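Local coordinates for myosin-I heavy chain (Dictyostelium discoideum, PDB 5EJY), which works as an actin-based class VII myosin motor in early phagocytosis and adhesion, this chain being the first MyTH4-FERM unit of its tail, at residues 37-48 with 104-115; 172-183 with 218-226. All blocks are in the same frame, centred on the assembly; numbering follows the deposited sequence.

Contact 1 (37-48 with 104-115); sequences SYQKSHIKSSLL and EIYCQLIKQSTS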
loop_
_atom_site.group_PDB
_atom_site.type_symbol
_atom_site.label_atom_id
_atom_site.label_comp_id
_atom_site.label_asym_id
_atom_site.label_seq_id
_atom_site.Cartn_x
_atom_site.Cartn_y
_atom_site.Cartn_z
ATOM N N SER A 37 -4.951 2.955 -39.181
ATOM C CA SER A 37 -6.101 2.270 -38.617
ATOM C C SER A 37 -5.814 0.795 -38.438
ATOM O O SER A 37 -4.729 0.321 -38.776
ATOM C CB SER A 37 -7.327 2.460 -39.523
ATOM O OG SER A 37 -7.159 1.749 -40.732
ATOM N N TYR A 38 -6.804 0.069 -37.928
ATOM C CA TYR A 38 -6.646 -1.342 -37.581
ATOM C C TYR A 38 -5.977 -2.173 -38.672
ATOM O O TYR A 38 -6.304 -2.043 -39.855
ATOM C CB TYR A 38 -8.008 -1.971 -37.237
ATOM C CG TYR A 38 -7.943 -3.484 -37.180
ATOM C CD1 TYR A 38 -7.528 -4.131 -36.030
ATOM C CD2 TYR A 38 -8.257 -4.262 -38.290
ATOM C CE1 TYR A 38 -7.435 -5.506 -35.968
ATOM C CE2 TYR A 38 -8.177 -5.644 -38.237
ATOM C CZ TYR A 38 -7.766 -6.261 -37.071
ATOM O OH TYR A 38 -7.678 -7.635 -36.991
ATOM N N GLN A 39 -5.053 -3.043 -38.272
ATOM C CA GLN A 39 -4.541 -4.055 -39.189
ATOM C C GLN A 39 -4.271 -5.376 -38.487
ATOM O O GLN A 39 -3.960 -5.413 -37.297
ATOM C CB GLN A 39 -3.295 -3.567 -39.911
ATOM C CG GLN A 39 -2.020 -3.649 -39.082
ATOM C CD GLN A 39 -0.879 -2.940 -39.758
ATOM O OE1 GLN A 39 -0.920 -1.727 -39.940
ATOM N NE2 GLN A 39 0.140 -3.689 -40.149
ATOM N N LYS A 40 -4.389 -6.467 -39.235
ATOM C CA LYS A 40 -4.221 -7.795 -38.663
ATOM C C LYS A 40 -2.762 -8.248 -38.724
ATOM O O LYS A 40 -2.337 -9.118 -37.965
ATOM C CB LYS A 40 -5.131 -8.802 -39.375
ATOM C CG LYS A 40 -4.715 -9.117 -40.802
ATOM C CD LYS A 40 -5.925 -9.490 -41.662
ATOM C CE LYS A 40 -6.748 -10.612 -41.037
ATOM N N SER A 41 -1.998 -7.645 -39.624
ATOM C CA SER A 41 -0.603 -8.018 -39.809
ATOM C C SER A 41 0.342 -7.191 -38.923
ATOM O O SER A 41 -0.001 -6.093 -38.491
ATOM C CB SER A 41 -0.222 -7.839 -41.273
ATOM O OG SER A 41 -0.336 -6.479 -41.649
ATOM N N HIS A 42 1.534 -7.722 -38.673
ATOM C CA HIS A 42 2.550 -7.016 -37.897
ATOM C C HIS A 42 2.958 -5.726 -38.585
ATOM O O HIS A 42 2.987 -5.660 -39.812
ATOM C CB HIS A 42 3.790 -7.895 -37.711
ATOM C CG HIS A 42 3.556 -9.095 -36.851
ATOM N ND1 HIS A 42 4.569 -9.721 -36.156
ATOM C CD2 HIS A 42 2.424 -9.780 -36.566
ATOM C CE1 HIS A 42 4.070 -10.742 -35.482
ATOM N NE2 HIS A 42 2.770 -10.800 -35.715
ATOM N N ILE A 43 3.272 -4.698 -37.799
ATOM C CA ILE A 43 3.821 -3.473 -38.363
ATOM C C ILE A 43 5.294 -3.706 -38.679
ATOM O O ILE A 43 5.968 -4.476 -37.991
ATOM C CB ILE A 43 3.630 -2.242 -37.441
ATOM C CG1 ILE A 43 4.211 -2.494 -36.047
ATOM C CG2 ILE A 43 2.146 -1.875 -37.324
ATOM C CD1 ILE A 43 4.109 -1.271 -35.144
ATOM N N LYS A 44 5.788 -3.059 -39.730
ATOM C CA LYS A 44 7.133 -3.343 -40.221
ATOM C C LYS A 44 8.186 -2.462 -39.558
ATOM O O LYS A 44 9.386 -2.663 -39.744
ATOM C CB LYS A 44 7.182 -3.226 -41.750
ATOM C CG LYS A 44 6.342 -4.289 -42.450
ATOM C CD LYS A 44 6.186 -4.027 -43.936
ATOM C CE LYS A 44 5.362 -5.129 -44.595
ATOM N N SER A 45 7.722 -1.494 -38.776
ATOM C CA SER A 45 8.599 -0.664 -37.969
ATOM C C SER A 45 7.764 -0.074 -36.836
ATOM O O SER A 45 6.576 -0.370 -36.730
ATOM C CB SER A 45 9.224 0.442 -38.821
ATOM O OG SER A 45 10.211 1.157 -38.097
ATOM N N SER A 46 8.377 0.746 -35.986
ATOM C CA SER A 46 7.632 1.411 -34.922
ATOM C C SER A 46 6.664 2.419 -35.546
ATOM O O SER A 46 6.918 2.911 -36.645
ATOM C CB SER A 46 8.594 2.122 -33.963
ATOM O OG SER A 46 9.402 3.073 -34.636
ATOM N N LEU A 47 5.566 2.728 -34.856
ATOM C CA LEU A 47 4.658 3.787 -35.314
ATOM C C LEU A 47 5.269 5.174 -35.220
ATOM O O LEU A 47 5.065 6.007 -36.102
ATOM C CB LEU A 47 3.323 3.780 -34.543
ATOM C CG LEU A 47 2.338 2.628 -34.738
ATOM C CD1 LEU A 47 0.990 2.950 -34.056
ATOM C CD2 LEU A 47 2.110 2.304 -36.225
ATOM N N LEU A 48 6.001 5.435 -34.138
ATOM C CA LEU A 48 6.637 6.726 -33.961
ATOM C C LEU A 48 8.134 6.597 -34.234
ATOM O O LEU A 48 8.647 5.501 -34.444
ATOM C CB LEU A 48 6.374 7.276 -32.555
ATOM C CG LEU A 48 4.893 7.400 -32.189
ATOM C CD1 LEU A 48 4.713 7.880 -30.753
ATOM C CD2 LEU A 48 4.176 8.360 -33.174
ATOM N N GLU A 104 4.220 5.713 -28.127
ATOM C CA GLU A 104 4.192 4.591 -29.059
ATOM C C GLU A 104 3.069 3.608 -28.734
ATOM O O GLU A 104 2.241 3.285 -29.595
ATOM C CB GLU A 104 5.538 3.858 -29.052
ATOM C CG GLU A 104 5.558 2.595 -29.903
ATOM C CD GLU A 104 5.732 2.885 -31.383
ATOM O OE1 GLU A 104 6.409 3.881 -31.721
ATOM O OE2 GLU A 104 5.183 2.115 -32.205
ATOM N N ILE A 105 3.050 3.128 -27.490
ATOM C CA ILE A 105 2.025 2.202 -27.033
ATOM C C ILE A 105 0.626 2.775 -27.217
ATOM O O ILE A 105 -0.261 2.102 -27.758
ATOM C CB ILE A 105 2.248 1.784 -25.551
ATOM C CG1 ILE A 105 3.565 1.005 -25.411
ATOM C CG2 ILE A 105 1.058 0.968 -25.022
ATOM C CD1 ILE A 105 4.171 1.078 -24.000
ATOM N N TYR A 106 0.406 4.011 -26.786
ATOM C CA TYR A 106 -0.935 4.571 -26.915
ATOM C C TYR A 106 -1.361 4.703 -28.383
ATOM O O TYR A 106 -2.510 4.469 -28.711
ATOM C CB TYR A 106 -1.036 5.924 -26.220
ATOM C CG TYR A 106 -1.360 5.839 -24.743
ATOM C CD1 TYR A 106 -2.667 5.675 -24.310
ATOM C CD2 TYR A 106 -0.351 5.910 -23.781
ATOM C CE1 TYR A 106 -2.976 5.602 -22.957
ATOM C CE2 TYR A 106 -0.653 5.843 -22.417
ATOM C CZ TYR A 106 -1.966 5.692 -22.019
ATOM O OH TYR A 106 -2.286 5.628 -20.680
ATOM N N CYS A 107 -0.428 5.070 -29.256
ATOM C CA CYS A 107 -0.741 5.223 -30.677
ATOM C C CYS A 107 -1.116 3.892 -31.293
ATOM O O CYS A 107 -1.988 3.833 -32.156
ATOM C CB CYS A 107 0.432 5.836 -31.451
ATOM S SG CYS A 107 0.658 7.576 -31.179
ATOM N N GLN A 108 -0.440 2.824 -30.874
ATOM C CA GLN A 108 -0.791 1.490 -31.355
ATOM C C GLN A 108 -2.202 1.095 -30.942
ATOM O O GLN A 108 -2.913 0.431 -31.702
ATOM C CB GLN A 108 0.199 0.437 -30.859
ATOM C CG GLN A 108 1.605 0.592 -31.422
ATOM C CD GLN A 108 2.532 -0.538 -30.992
ATOM O OE1 GLN A 108 2.081 -1.608 -30.574
ATOM N NE2 GLN A 108 3.833 -0.306 -31.099
ATOM N N LEU A 109 -2.609 1.489 -29.737
ATOM C CA LEU A 109 -3.953 1.141 -29.252
ATOM C C LEU A 109 -5.042 1.995 -29.914
ATOM O O LEU A 109 -6.140 1.511 -30.208
ATOM C CB LEU A 109 -4.031 1.258 -27.725
ATOM C CG LEU A 109 -2.988 0.405 -26.998
ATOM C CD1 LEU A 109 -3.022 0.631 -25.482
ATOM C CD2 LEU A 109 -3.164 -1.079 -27.339
ATOM N N ILE A 110 -4.744 3.272 -30.123
ATOM C CA ILE A 110 -5.655 4.133 -30.880
ATOM C C ILE A 110 -5.850 3.540 -32.267
ATOM O O ILE A 110 -6.982 3.344 -32.722
ATOM C CB ILE A 110 -5.102 5.555 -31.004
ATOM C CG1 ILE A 110 -5.035 6.208 -29.622
ATOM C CG2 ILE A 110 -5.969 6.398 -31.966
ATOM C CD1 ILE A 110 -4.155 7.435 -29.559
ATOM N N LYS A 111 -4.734 3.233 -32.919
ATOM C CA LYS A 111 -4.733 2.627 -34.251
ATOM C C LYS A 111 -5.586 1.358 -34.326
ATOM O O LYS A 111 -6.454 1.230 -35.197
ATOM C CB LYS A 111 -3.286 2.330 -34.689
ATOM C CG LYS A 111 -3.146 1.333 -35.832
ATOM C CD LYS A 111 -1.664 1.030 -36.131
ATOM C CE LYS A 111 -1.532 -0.136 -37.104
ATOM N NZ LYS A 111 -2.089 0.234 -38.450
ATOM N N GLN A 112 -5.340 0.416 -33.418
ATOM C CA GLN A 112 -6.019 -0.873 -33.489
ATOM C C GLN A 112 -7.494 -0.795 -33.111
ATOM O O GLN A 112 -8.242 -1.749 -33.335
ATOM C CB GLN A 112 -5.318 -1.922 -32.621
ATOM C CG GLN A 112 -3.969 -2.387 -33.173
ATOM C CD GLN A 112 -4.089 -3.036 -34.551
ATOM O OE1 GLN A 112 -4.058 -2.357 -35.574
ATOM N NE2 GLN A 112 -4.217 -4.353 -34.573
ATOM N N SER A 113 -7.904 0.319 -32.515
ATOM C CA SER A 113 -9.313 0.503 -32.186
ATOM C C SER A 113 -10.000 1.424 -33.206
ATOM O O SER A 113 -11.144 1.829 -33.010
ATOM C CB SER A 113 -9.484 1.053 -30.764
ATOM O OG SER A 113 -8.925 2.353 -30.649
ATOM N N THR A 114 -9.286 1.764 -34.279
ATOM C CA THR A 114 -9.831 2.623 -35.334
ATOM C C THR A 114 -10.262 1.778 -36.526
ATOM O O THR A 114 -9.464 1.020 -37.068
ATOM C CB THR A 114 -8.803 3.668 -35.795
ATOM O OG1 THR A 114 -8.572 4.602 -34.735
ATOM C CG2 THR A 114 -9.310 4.428 -37.037
ATOM N N SER A 115 -11.532 1.901 -36.916
ATOM C CA SER A 115 -12.086 1.107 -38.012
ATOM C C SER A 115 -11.839 -0.366 -37.812
ATOM O O SER A 115 -11.458 -1.064 -38.746
ATOM C CB SER A 115 -11.496 1.533 -39.349
ATOM O OG SER A 115 -11.940 2.832 -39.675
#
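Glu104 meets Leu47 and Leu48 through its carboxylate, which accepts from their two consecutive backbone amides in the loop segment 37-48. Leu47 N gives a hydrogen bond to Glu104 OE2 at 2.7 Å, on the syn lone pair, and Leu48 N reaches Glu104 OE1 at 2.9 Å, again from the syn side but 24° out of the carboxylate plane. Glutamate suits the place because a carboxylate has two oxygens for two adjacent amides; CG anti to the backbone N (chi1 175°) and a bend at chi2 (80°) bring it up to them. Gln108, one turn further on, holds the group by donating from NE2 to the anti lone pair of Glu104 OE2, while His50 binds OE1. With an alanine here, the amides of Leu47 and Leu48 would be likely to lose the carboxylate that receives them, His50 its partner, and Gln108 NE2 one acceptor, though it keeps Ala59 O.

Two turns along from Glu104, the amide of Gln112 pairs with the backbone of Gln39 in both directions: Gln112 OE1 accepts from Gln39 N at 3.0 Å, and Gln112 NE2 donates to Gln39 O at 2.9 Å. A carboxamide suits the place, its acceptor and donor side by side matching the N-H and C=O of one residue. Beside it, Lys111 NZ lies 2.7 Å from Ser37 O and equally close to Gln39 OE1, so its buried ammonium is gripped by oxygens. Tyr38 N adds a backbone bond to Thr114 O.

Apolar contacts lie between and beside these polar groups. Leu47, between Glu104 and Lys111, lays CD1 3.5 Å from Gln108 N; Leu48 CD1 meets Cys107 SG at 4.1 Å.

Side chains binding main-chain groups near both ends suit a segment without regular structure, laid along helix 102-112 in the helical MyTH4 domain.

Contact 2 (172-183 with 218-226); sequences FILQRFTLNGAR and DSATTCQES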
loop_
_atom_site.group_PDB
_atom_site.type_symbol
_atom_site.label_atom_id
_atom_site.label_comp_id
_atom_site.label_asym_id
_atom_site.label_seq_id
_atom_site.Cartn_x
_atom_site.Cartn_y
_atom_site.Cartn_z
ATOM N N PHE A 172 -11.607 8.112 -16.512
ATOM C CA PHE A 172 -11.648 8.369 -15.074
ATOM C C PHE A 172 -10.321 7.966 -14.392
ATOM O O PHE A 172 -9.803 8.701 -13.558
ATOM C CB PHE A 172 -12.826 7.629 -14.440
ATOM C CG PHE A 172 -13.006 7.926 -12.970
ATOM C CD1 PHE A 172 -13.291 9.213 -12.536
ATOM C CD2 PHE A 172 -12.885 6.918 -12.027
ATOM C CE1 PHE A 172 -13.450 9.489 -11.179
ATOM C CE2 PHE A 172 -13.041 7.189 -10.662
ATOM C CZ PHE A 172 -13.325 8.473 -10.241
ATOM N N ILE A 173 -9.760 6.824 -14.749
ATOM C CA ILE A 173 -8.496 6.438 -14.064
ATOM C C ILE A 173 -7.353 7.403 -14.439
ATOM O O ILE A 173 -6.458 7.673 -13.638
ATOM C CB ILE A 173 -8.138 4.932 -14.250
ATOM C CG1 ILE A 173 -7.239 4.433 -13.094
ATOM C CG2 ILE A 173 -7.472 4.662 -15.600
ATOM C CD1 ILE A 173 -7.954 4.380 -11.762
ATOM N N LEU A 174 -7.392 7.977 -15.641
ATOM C CA LEU A 174 -6.373 8.979 -15.971
ATOM C C LEU A 174 -6.529 10.191 -15.063
ATOM O O LEU A 174 -5.538 10.753 -14.617
ATOM C CB LEU A 174 -6.445 9.437 -17.434
ATOM C CG LEU A 174 -5.978 8.530 -18.572
ATOM C CD1 LEU A 174 -6.125 9.301 -19.899
ATOM C CD2 LEU A 174 -4.543 8.078 -18.380
ATOM N N GLN A 175 -7.776 10.601 -14.808
ATOM C CA GLN A 175 -8.032 11.707 -13.878
ATOM C C GLN A 175 -7.556 11.375 -12.450
ATOM O O GLN A 175 -6.955 12.205 -11.775
ATOM C CB GLN A 175 -9.519 12.026 -13.824
ATOM C CG GLN A 175 -10.111 12.636 -15.084
ATOM C CD GLN A 175 -11.610 12.702 -14.985
ATOM O OE1 GLN A 175 -12.292 11.678 -15.051
ATOM N NE2 GLN A 175 -12.138 13.906 -14.783
ATOM N N ARG A 176 -7.862 10.169 -11.989
ATOM C CA ARG A 176 -7.432 9.731 -10.656
ATOM C C ARG A 176 -5.900 9.774 -10.498
ATOM O O ARG A 176 -5.366 10.166 -9.450
ATOM C CB ARG A 176 -7.960 8.313 -10.394
ATOM C CG ARG A 176 -9.499 8.216 -10.301
ATOM C CD ARG A 176 -9.999 8.417 -8.870
ATOM N NE ARG A 176 -9.413 7.418 -7.985
ATOM C CZ ARG A 176 -8.971 7.656 -6.749
ATOM N NH1 ARG A 176 -9.074 8.865 -6.207
ATOM N NH2 ARG A 176 -8.416 6.670 -6.053
ATOM N N PHE A 177 -5.179 9.340 -11.523
ATOM C CA PHE A 177 -3.716 9.355 -11.440
ATOM C C PHE A 177 -3.160 10.779 -11.572
ATOM O O PHE A 177 -2.101 11.087 -11.038
ATOM C CB PHE A 177 -3.073 8.407 -12.462
ATOM C CG PHE A 177 -2.970 6.983 -11.986
ATOM C CD1 PHE A 177 -2.173 6.667 -10.898
ATOM C CD2 PHE A 177 -3.680 5.959 -12.620
ATOM C CE1 PHE A 177 -2.077 5.361 -10.433
ATOM C CE2 PHE A 177 -3.580 4.656 -12.165
ATOM C CZ PHE A 177 -2.766 4.354 -11.069
ATOM N N THR A 178 -3.884 11.651 -12.267
ATOM C CA THR A 178 -3.469 13.050 -12.309
ATOM C C THR A 178 -3.576 13.631 -10.903
ATOM O O THR A 178 -2.744 14.425 -10.473
ATOM C CB THR A 178 -4.338 13.872 -13.286
ATOM O OG1 THR A 178 -4.279 13.275 -14.588
ATOM C CG2 THR A 178 -3.843 15.314 -13.367
ATOM N N LEU A 179 -4.605 13.211 -10.179
ATOM C CA LEU A 179 -4.786 13.643 -8.801
ATOM C C LEU A 179 -3.756 13.004 -7.870
ATOM O O LEU A 179 -3.141 13.686 -7.049
ATOM C CB LEU A 179 -6.196 13.307 -8.326
ATOM C CG LEU A 179 -6.456 13.569 -6.844
ATOM C CD1 LEU A 179 -6.457 15.062 -6.567
ATOM C CD2 LEU A 179 -7.769 12.942 -6.418
ATOM N N ASN A 180 -3.556 11.699 -8.008
ATOM C CA ASN A 180 -2.801 10.947 -7.001
ATOM C C ASN A 180 -1.341 10.676 -7.319
ATOM O O ASN A 180 -0.609 10.147 -6.475
ATOM C CB ASN A 180 -3.524 9.638 -6.664
ATOM C CG ASN A 180 -4.756 9.875 -5.828
ATOM O OD1 ASN A 180 -4.940 10.974 -5.302
ATOM N ND2 ASN A 180 -5.612 8.852 -5.696
ATOM N N GLY A 181 -0.910 11.032 -8.525
ATOM C CA GLY A 181 0.488 10.885 -8.884
ATOM C C GLY A 181 0.785 9.511 -9.447
ATOM O O GLY A 181 -0.041 8.598 -9.362
ATOM N N ALA A 182 1.972 9.368 -10.019
ATOM C CA ALA A 182 2.398 8.139 -10.676
ATOM C C ALA A 182 2.458 6.952 -9.731
ATOM O O ALA A 182 2.715 7.103 -8.530
ATOM C CB ALA A 182 3.772 8.342 -11.317
ATOM N N ARG A 183 2.243 5.768 -10.293
ATOM C CA ARG A 183 2.475 4.524 -9.568
ATOM C C ARG A 183 3.864 3.976 -9.869
ATOM O O ARG A 183 4.595 4.491 -10.734
ATOM C CB ARG A 183 1.412 3.479 -9.930
ATOM C CG ARG A 183 1.543 2.911 -11.334
ATOM C CD ARG A 183 0.359 1.994 -11.645
ATOM N NE ARG A 183 0.309 0.873 -10.706
ATOM C CZ ARG A 183 -0.704 0.019 -10.609
ATOM N NH1 ARG A 183 -1.789 0.177 -11.375
ATOM N NH2 ARG A 183 -0.641 -0.985 -9.728
ATOM N N ASP A 218 -9.464 1.392 -6.444
ATOM C CA ASP A 218 -9.024 1.383 -7.832
ATOM C C ASP A 218 -7.512 1.468 -7.944
ATOM O O ASP A 218 -6.799 1.536 -6.918
ATOM C CB ASP A 218 -9.772 2.420 -8.711
ATOM C CG ASP A 218 -9.388 3.868 -8.421
ATOM O OD1 ASP A 218 -8.345 4.142 -7.793
ATOM O OD2 ASP A 218 -10.153 4.767 -8.852
ATOM N N SER A 219 -7.011 1.426 -9.178
ATOM C CA SER A 219 -5.560 1.379 -9.392
ATOM C C SER A 219 -4.811 2.551 -8.765
ATOM O O SER A 219 -3.635 2.419 -8.405
ATOM C CB SER A 219 -5.260 1.353 -10.897
ATOM O OG SER A 219 -5.896 0.230 -11.487
ATOM N N ALA A 220 -5.478 3.695 -8.657
ATOM C CA ALA A 220 -4.837 4.926 -8.169
ATOM C C ALA A 220 -5.029 5.167 -6.673
ATOM O O ALA A 220 -4.545 6.165 -6.143
ATOM C CB ALA A 220 -5.351 6.126 -8.942
ATOM N N THR A 221 -5.714 4.256 -5.991
ATOM C CA THR A 221 -6.044 4.449 -4.576
ATOM C C THR A 221 -4.796 4.470 -3.693
ATOM O O THR A 221 -3.973 3.557 -3.744
ATOM C CB THR A 221 -7.025 3.374 -4.072
ATOM O OG1 THR A 221 -8.284 3.551 -4.735
ATOM C CG2 THR A 221 -7.239 3.505 -2.547
ATOM N N THR A 222 -4.651 5.525 -2.900
ATOM C CA THR A 222 -3.462 5.672 -2.069
ATOM C C THR A 222 -3.650 5.118 -0.669
ATOM O O THR A 222 -4.761 4.813 -0.252
ATOM C CB THR A 222 -3.061 7.145 -1.933
ATOM O OG1 THR A 222 -4.148 7.861 -1.342
ATOM C CG2 THR A 222 -2.739 7.732 -3.310
ATOM N N CYS A 223 -2.542 4.996 0.057
ATOM C CA CYS A 223 -2.613 4.585 1.447
ATOM C C CYS A 223 -3.458 5.574 2.261
ATOM O O CYS A 223 -4.262 5.188 3.105
ATOM C CB CYS A 223 -1.202 4.466 2.021
ATOM S SG CYS A 223 -1.202 3.817 3.693
ATOM N N GLN A 224 -3.274 6.862 2.004
ATOM C CA GLN A 224 -4.038 7.873 2.724
ATOM C C GLN A 224 -5.548 7.798 2.460
ATOM O O GLN A 224 -6.349 7.884 3.394
ATOM C CB GLN A 224 -3.482 9.269 2.434
ATOM C CG GLN A 224 -4.174 10.387 3.186
ATOM C CD GLN A 224 -3.442 11.722 3.041
ATOM O OE1 GLN A 224 -2.323 11.774 2.546
ATOM N NE2 GLN A 224 -4.077 12.798 3.482
ATOM N N GLU A 225 -5.949 7.622 1.200
ATOM C CA GLU A 225 -7.375 7.474 0.887
ATOM C C GLU A 225 -7.965 6.277 1.598
ATOM O O GLU A 225 -9.050 6.348 2.180
ATOM C CB GLU A 225 -7.599 7.308 -0.623
ATOM C CG GLU A 225 -7.482 8.588 -1.398
ATOM C CD GLU A 225 -7.575 8.379 -2.896
ATOM O OE1 GLU A 225 -7.364 7.239 -3.379
ATOM O OE2 GLU A 225 -7.858 9.373 -3.594
ATOM N N SER A 226 -7.256 5.161 1.534
ATOM C CA SER A 226 -7.761 3.930 2.133
ATOM C C SER A 226 -7.767 3.962 3.658
ATOM O O SER A 226 -8.649 3.371 4.293
ATOM C CB SER A 226 -6.962 2.730 1.643
ATOM O OG SER A 226 -7.490 2.285 0.412
HETATM O O HOH W 1 -5.879 11.991 -2.966
#
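A salt-bridge network at the junction of the MyTH4 domain with the ubiquitin-like first lobe of FERM centres on Arg176, whose guanidinium is shared by two carboxylates. Arg176 grips Asp218 side-on, NE lying 2.9 Å from Asp218 OD2 and NH2 bonding to Asp218 OD1, the two planes 38° apart. Glu225 is met end-on and nearly coplanar: Arg176 NH1 to Glu225 OE2 and Arg176 NH2 to Glu225 OE1 are both 2.9 Å, the latter almost straight at 177°. Bends at chi2 and chi3 turn the arginine's flat end between the two acids. Asn180 ND2 adds bonds to Ala220 O at 2.9 Å and to Glu225 OE2, reaching that oxygen from the face opposite Arg176 NH1. Glu225 also forms a capping box with Thr222, which fixes the carboxylate at the start of its helix. Next to this network, Ala220 CB sits over the centre of the Phe177 ring, 3.6 Å from its centroid, a CH-pi contact; the small methyl fits between that face and Arg176 CB, close to both. The end of helix 161-180 thus rests on the turn between strand 212-217 and helix 223-233, while Arg183, bound to Glu191 and Asp266, extends the junction to helices 189-196 and 264-277.

How the contacts relate
From the N terminus, the loop following helix 16-23 supplies the first half of contact 1, and the chain then runs through helices 53-70, 76-79 and 81-97 before helix 102-112 closes it. Contact 2 opens only later, on helix 161-180, and closes beyond helix 189-196 and the first two strands of the ubiquitin-like lobe. The two are therefore in series, neither nested nor crossed. Contact 1 works inside the MyTH4 domain, whereas contact 2 joins that domain to FERM. Their centres lie about 28 Å apart, yet Tyr106 OH packs 4.0 Å from Leu174 CD2, so helices 102-112 and 161-180 touch within the helical bundle.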